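Local coordinates for protein glycosyl hydrolase family 10 (Bacteroides intestinalis DSM 17393, PDB 4QPW) that binds xylohexaose, a xylan fragment, as a carbohydrate-binding module of a glycoside hydrolase that probably breaks down xylan, at residues D35-L40 / T131-Y136; M74-S79 / F99-E104. One frame throughout, in Å; residues are numbered along the deposited sequence. Where two conformers were deposited one is given.

Interaction 1: residues D35-L40 / T131-Y136; sequences DTEGCL and TIQIKY
Lys135 reaches over the turn before strand 39-44 to Gly38. Its CB leaves on the side facing away from 35-40, and the bend at chi2 (71°) brings CD back to 3.3 Å from Gly38 O. CE, 3.4 Å from Gly38 O, passes the same oxygen, and NZ closes a 2.9 Å hydrogen bond to Gly38 O, tilted 32° from that carbonyl plane. NZ also gives a proton to a water 2.7 Å away, which in turn donates to Glu37 OE2. The two charged groups are thus joined through water. Trp105 NE1 holds OE2 as well.

Gly38 and Cys39 both face Asn34, a G1 beta bulge with glycine in the left-handed region. The bulge opens strand 39-44 of an antiparallel sheet, in which Leu40 and Ile134 form a hydrogen-bonded pair, Leu40 N to Ile134 O 2.9 Å and Ile134 N to Leu40 O 2.9 Å. Their side chains share the face that looks into the beta-sandwich, where Ile134 also meets Met74.

On the other face, Cys39 SG lies alongside the Gln133 chain, 3.7 Å from Gln133 CB and almost as close to CG and CD. Glu37 crosses Gln133 at about a right angle, its CG 3.9 Å from Gln133 OE1. A second water donates to Glu37 OE1 and accepts from Gln133 NE2. The amide is fixed from both ends, OE1 taking a hydrogen bond from Arg77 NE and NE2 giving one to Glu41 OE2.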
loop_
_atom_site.group_PDB
_atom_site.type_symbol
_atom_site.label_atom_id
_atom_site.label_comp_id
_atom_site.label_asym_id
_atom_site.label_seq_id
_atom_site.Cartn_x
_atom_site.Cartn_y
_atom_site.Cartn_z
ATOM N N ASP A 35 -5.332 16.133 -1.345
ATOM C CA ASP A 35 -5.048 17.048 -0.233
ATOM C C ASP A 35 -6.352 17.504 0.468
ATOM O O ASP A 35 -6.273 18.100 1.529
ATOM C CB ASP A 35 -4.190 18.283 -0.604
ATOM C CG ASP A 35 -2.692 17.942 -0.831
ATOM O OD1 ASP A 35 -2.186 16.864 -0.441
ATOM O OD2 ASP A 35 -1.995 18.783 -1.474
ATOM N N THR A 36 -7.476 17.277 -0.096
ATOM C CA THR A 36 -8.796 17.593 0.584
ATOM C C THR A 36 -9.107 16.474 1.572
ATOM O O THR A 36 -9.342 16.718 2.804
ATOM C CB THR A 36 -9.911 17.656 -0.444
ATOM O OG1 THR A 36 -9.610 18.708 -1.385
ATOM C CG2 THR A 36 -11.291 17.954 0.228
ATOM N N GLU A 37 -9.206 15.227 1.110
ATOM C CA GLU A 37 -9.398 14.051 2.021
ATOM C C GLU A 37 -8.174 13.878 2.906
ATOM O O GLU A 37 -8.322 13.444 4.067
ATOM C CB GLU A 37 -9.697 12.860 1.222
ATOM C CG GLU A 37 -10.105 11.557 1.970
ATOM C CD GLU A 37 -11.472 11.622 2.625
ATOM O OE1 GLU A 37 -12.375 12.346 2.024
ATOM O OE2 GLU A 37 -11.731 11.035 3.742
ATOM N N GLY A 38 -6.964 14.210 2.470
ATOM C CA GLY A 38 -5.775 13.983 3.193
ATOM C C GLY A 38 -5.314 12.498 3.115
ATOM O O GLY A 38 -5.260 11.798 4.152
ATOM N N CYS A 39 -5.038 11.977 1.928
ATOM C CA CYS A 39 -4.726 10.582 1.697
ATOM C C CYS A 39 -3.973 10.400 0.422
ATOM O O CYS A 39 -4.074 11.248 -0.500
ATOM C CB CYS A 39 -5.997 9.741 1.698
ATOM S SG CYS A 39 -7.194 10.129 0.456
ATOM N N LEU A 40 -3.251 9.301 0.299
ATOM C CA LEU A 40 -2.783 8.821 -0.995
ATOM C C LEU A 40 -3.981 8.313 -1.775
ATOM O O LEU A 40 -4.839 7.621 -1.194
ATOM C CB LEU A 40 -1.727 7.745 -0.779
ATOM C CG LEU A 40 -1.148 7.084 -1.978
ATOM C CD1 LEU A 40 -0.446 8.047 -2.931
ATOM C CD2 LEU A 40 -0.199 5.994 -1.586
ATOM N N THR A 131 -11.684 4.222 -7.149
ATOM C CA THR A 131 -10.747 5.056 -6.328
ATOM C C THR A 131 -10.367 4.242 -5.094
ATOM O O THR A 131 -11.271 3.774 -4.352
ATOM C CB THR A 131 -11.393 6.324 -5.939
ATOM O OG1 THR A 131 -11.820 7.087 -7.134
ATOM C CG2 THR A 131 -10.471 7.270 -5.153
ATOM N N ILE A 132 -9.060 4.064 -4.872
ATOM C CA ILE A 132 -8.479 3.548 -3.603
ATOM C C ILE A 132 -7.877 4.716 -2.879
ATOM O O ILE A 132 -7.136 5.535 -3.455
ATOM C CB ILE A 132 -7.463 2.479 -3.923
ATOM C CG1 ILE A 132 -8.127 1.295 -4.619
ATOM C CG2 ILE A 132 -6.737 2.090 -2.634
ATOM C CD1 ILE A 132 -7.125 0.294 -5.128
ATOM N N GLN A 133 -8.167 4.844 -1.582
ATOM C CA GLN A 133 -7.557 5.858 -0.702
ATOM C C GLN A 133 -6.859 5.203 0.472
ATOM O O GLN A 133 -7.388 4.247 1.078
ATOM C CB GLN A 133 -8.635 6.788 -0.230
ATOM C CG GLN A 133 -9.280 7.583 -1.406
ATOM C CD GLN A 133 -10.349 8.560 -0.933
ATOM O OE1 GLN A 133 -11.029 8.304 0.055
ATOM N NE2 GLN A 133 -10.436 9.658 -1.575
ATOM N N ILE A 134 -5.630 5.662 0.743
ATOM C CA ILE A 134 -4.772 5.104 1.803
ATOM C C ILE A 134 -4.378 6.237 2.700
ATOM O O ILE A 134 -3.761 7.213 2.302
ATOM C CB ILE A 134 -3.564 4.387 1.181
ATOM C CG1 ILE A 134 -4.035 3.214 0.340
ATOM C CG2 ILE A 134 -2.612 3.954 2.319
ATOM C CD1 ILE A 134 -2.935 2.552 -0.482
ATOM N N LYS A 135 -4.773 6.150 3.994
ATOM C CA LYS A 135 -4.529 7.234 4.920
ATOM C C LYS A 135 -3.112 7.194 5.582
ATOM O O LYS A 135 -2.555 8.263 5.805
ATOM C CB LYS A 135 -5.612 7.154 6.018
ATOM C CG LYS A 135 -5.802 8.313 6.893
ATOM C CD LYS A 135 -6.451 9.468 6.140
ATOM C CE LYS A 135 -6.724 10.685 7.048
ATOM N NZ LYS A 135 -7.240 11.841 6.281
ATOM N N TYR A 136 -2.653 6.011 5.885
ATOM C CA TYR A 136 -1.344 5.837 6.561
ATOM C C TYR A 136 -0.934 4.422 6.421
ATOM O O TYR A 136 -1.752 3.520 6.159
ATOM C CB TYR A 136 -1.380 6.261 8.068
ATOM C CG TYR A 136 -2.396 5.514 8.912
ATOM C CD1 TYR A 136 -2.153 4.223 9.371
ATOM C CD2 TYR A 136 -3.627 6.077 9.242
ATOM C CE1 TYR A 136 -3.055 3.569 10.194
ATOM C CE2 TYR A 136 -4.536 5.441 10.018
ATOM C CZ TYR A 136 -4.256 4.194 10.434
ATOM O OH TYR A 136 -5.195 3.449 11.259
HETATM O O HOH W 1 -9.741 10.857 5.734
HETATM O O HOH W 2 -12.533 11.733 -0.802
#

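Interaction 2: residues M74-S79 / F99-E104; sequences MMVRGS and FSFNTE
Gly78 and Asn102 share the direct hydrogen bond of this contact: Gly78 N to Asn102 O, 2.8 Å and nearly straight at 164°. A CA-H...O contact runs the other way, with Thr103 CA 3.3 Å from Gly78 O. Residues 102-104 form an Asx turn, in which Asn102 OD1 accepts from Glu104 N at 2.9 Å, the donor standing well above the amide plane.

Water carries the rest of the polar link. One molecule accepts from Asn102 N and lies within hydrogen-bonding distance of Val76 O and Glu104 O. Another sits in the guanidinium plane at its edge, 2.7 Å from Arg77 NH1, and donates to Thr103 O, the guanidinium NE being held by Gln133 OE1.

The apolar part centres on Phe101. With CG between the backbone N and the carbonyl carbon (chi1 60°), its ring slants against glycine backbone, CD1 lying 3.7 Å from Gly78 N. Val76 CG1 comes within 3.8 Å of Phe101 CB. Farther along, Met74 CB is 3.9 Å from Phe99 CE2.

Strands 74-78 and 99-101 belong to different sheets, so these side chains meet inside the sandwich. Phe128 meets Phe101 edge-to-face, Leu84 of strand 82-89 touches Met74, Val76 and Phe101, and Tyr108 of strand 106-113 borders both Phe99 and Phe101.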
loop_
_atom_site.group_PDB
_atom_site.type_symbol
_atom_site.label_atom_id
_atom_site.label_comp_id
_atom_site.label_asym_id
_atom_site.label_seq_id
_atom_site.Cartn_x
_atom_site.Cartn_y
_atom_site.Cartn_z
ATOM N N MET A 74 -2.472 -0.675 7.737
ATOM C CA MET A 74 -2.820 0.291 6.706
ATOM C C MET A 74 -4.243 0.698 6.832
ATOM O O MET A 74 -5.104 -0.224 6.975
ATOM C CB MET A 74 -2.582 -0.356 5.372
ATOM C CG MET A 74 -2.633 0.546 4.172
ATOM S SD MET A 74 -2.540 -0.273 2.560
ATOM C CE MET A 74 -1.067 -1.493 3.250
ATOM N N MET A 75 -4.536 1.955 6.778
ATOM C CA MET A 75 -5.938 2.424 6.739
ATOM C C MET A 75 -6.308 2.709 5.295
ATOM O O MET A 75 -5.634 3.516 4.614
ATOM C CB MET A 75 -6.145 3.591 7.649
ATOM C CG MET A 75 -7.535 4.198 7.473
ATOM S SD MET A 75 -8.196 5.174 8.843
ATOM C CE MET A 75 -8.430 6.752 8.115
ATOM N N VAL A 76 -7.343 2.026 4.821
ATOM C CA VAL A 76 -7.708 1.960 3.383
ATOM C C VAL A 76 -9.205 2.038 3.245
ATOM O O VAL A 76 -9.959 1.463 4.076
ATOM C CB VAL A 76 -7.235 0.666 2.753
ATOM C CG1 VAL A 76 -7.523 0.582 1.254
ATOM C CG2 VAL A 76 -5.816 0.377 3.078
ATOM N N ARG A 77 -9.670 2.700 2.202
ATOM C CA ARG A 77 -11.086 2.550 1.738
ATOM C C ARG A 77 -11.034 2.619 0.213
ATOM O O ARG A 77 -10.058 3.084 -0.441
ATOM C CB ARG A 77 -11.973 3.581 2.328
ATOM C CG ARG A 77 -11.788 4.908 1.866
ATOM C CD ARG A 77 -12.852 5.939 2.343
ATOM N NE ARG A 77 -12.843 7.207 1.730
ATOM C CZ ARG A 77 -13.661 8.295 1.933
ATOM N NH1 ARG A 77 -14.704 8.276 2.822
ATOM N NH2 ARG A 77 -13.382 9.412 1.238
ATOM N N GLY A 78 -12.165 2.256 -0.400
ATOM C CA GLY A 78 -12.355 2.411 -1.831
ATOM C C GLY A 78 -13.726 2.853 -2.165
ATOM O O GLY A 78 -14.663 2.847 -1.330
ATOM N N SER A 79 -13.896 3.224 -3.419
ATOM C CA SER A 79 -15.228 3.637 -3.921
ATOM C C SER A 79 -16.121 2.458 -4.068
ATOM O O SER A 79 -17.358 2.692 -4.277
ATOM C CB SER A 79 -15.077 4.328 -5.294
ATOM O OG SER A 79 -14.353 3.573 -6.186
ATOM N N PHE A 99 -5.447 -7.165 1.373
ATOM C CA PHE A 99 -6.536 -6.603 2.134
ATOM C C PHE A 99 -7.764 -6.410 1.228
ATOM O O PHE A 99 -7.666 -5.888 0.109
ATOM C CB PHE A 99 -6.160 -5.241 2.780
ATOM C CG PHE A 99 -5.021 -5.237 3.770
ATOM C CD1 PHE A 99 -4.906 -6.197 4.750
ATOM C CD2 PHE A 99 -4.060 -4.226 3.746
ATOM C CE1 PHE A 99 -3.890 -6.172 5.676
ATOM C CE2 PHE A 99 -3.074 -4.200 4.687
ATOM C CZ PHE A 99 -2.994 -5.130 5.665
ATOM N N SER A 100 -8.920 -6.778 1.763
ATOM C CA SER A 100 -10.213 -6.584 1.053
ATOM C C SER A 100 -10.950 -5.410 1.682
ATOM O O SER A 100 -11.421 -5.536 2.827
ATOM C CB SER A 100 -11.067 -7.873 1.162
ATOM O OG SER A 100 -10.367 -8.897 0.426
ATOM N N PHE A 101 -10.916 -4.301 1.005
ATOM C CA PHE A 101 -11.410 -3.030 1.481
ATOM C C PHE A 101 -12.835 -2.800 1.096
ATOM O O PHE A 101 -13.361 -3.534 0.203
ATOM C CB PHE A 101 -10.445 -1.913 1.054
ATOM C CG PHE A 101 -10.274 -1.787 -0.436
ATOM C CD1 PHE A 101 -11.250 -1.230 -1.256
ATOM C CD2 PHE A 101 -9.153 -2.264 -1.054
ATOM C CE1 PHE A 101 -11.117 -1.160 -2.644
ATOM C CE2 PHE A 101 -8.989 -2.197 -2.419
ATOM C CZ PHE A 101 -9.953 -1.639 -3.225
ATOM N N ASN A 102 -13.422 -1.815 1.690
ATOM C CA ASN A 102 -14.821 -1.440 1.371
ATOM C C ASN A 102 -14.920 0.019 1.390
ATOM O O ASN A 102 -13.904 0.799 1.305
ATOM C CB ASN A 102 -15.809 -2.188 2.314
ATOM C CG ASN A 102 -15.812 -1.670 3.689
ATOM O OD1 ASN A 102 -15.146 -0.733 4.054
ATOM N ND2 ASN A 102 -16.725 -2.246 4.525
ATOM N N THR A 103 -16.131 0.614 1.478
ATOM C CA THR A 103 -16.324 1.991 1.402
ATOM C C THR A 103 -16.155 2.777 2.713
ATOM O O THR A 103 -16.373 3.980 2.750
ATOM C CB THR A 103 -17.676 2.387 0.701
ATOM O OG1 THR A 103 -18.759 2.067 1.649
ATOM C CG2 THR A 103 -17.841 1.722 -0.604
ATOM N N GLU A 104 -15.851 2.111 3.795
ATOM C CA GLU A 104 -15.653 2.711 5.108
ATOM C C GLU A 104 -14.126 2.826 5.351
ATOM O O GLU A 104 -13.418 1.873 5.055
ATOM C CB GLU A 104 -16.259 1.758 6.168
ATOM C CG GLU A 104 -17.749 1.495 5.917
ATOM C CD GLU A 104 -18.377 0.495 6.815
ATOM O OE1 GLU A 104 -17.709 -0.094 7.681
ATOM O OE2 GLU A 104 -19.653 0.301 6.750
HETATM O O HOH W 3 -12.108 -0.262 3.891
HETATM O O HOH W 4 -15.645 6.437 4.587
HETATM O O HOH W 5 -15.734 5.523 -0.039
#

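Overall arrangement
From the N terminus, strand 3-9 runs antiparallel to strand 130-141, bringing the two ends of the module together. After three short strands the chain reaches the turn at 35-40, whose partner arrives only at 131-136, so interaction 1 closes a long loop. Interaction 2, between 74-79 and 99-104, lies wholly within that loop and closes a much shorter one around strand 82-89; the two do not cross. Strands 130-141 and 69-78 are sheet neighbours, and Thr131 O and Ser79 N lie 2.8 Å apart, a probable hydrogen bond between the contacts. Interaction 1 adds strand 39-44 to this sheet, while interaction 2 ties it to the edge strand 95-101 of the five-stranded sheet, whose strands and adjoining loops supply glycan-pocket residues such as Glu20, Trp91 and Gln124.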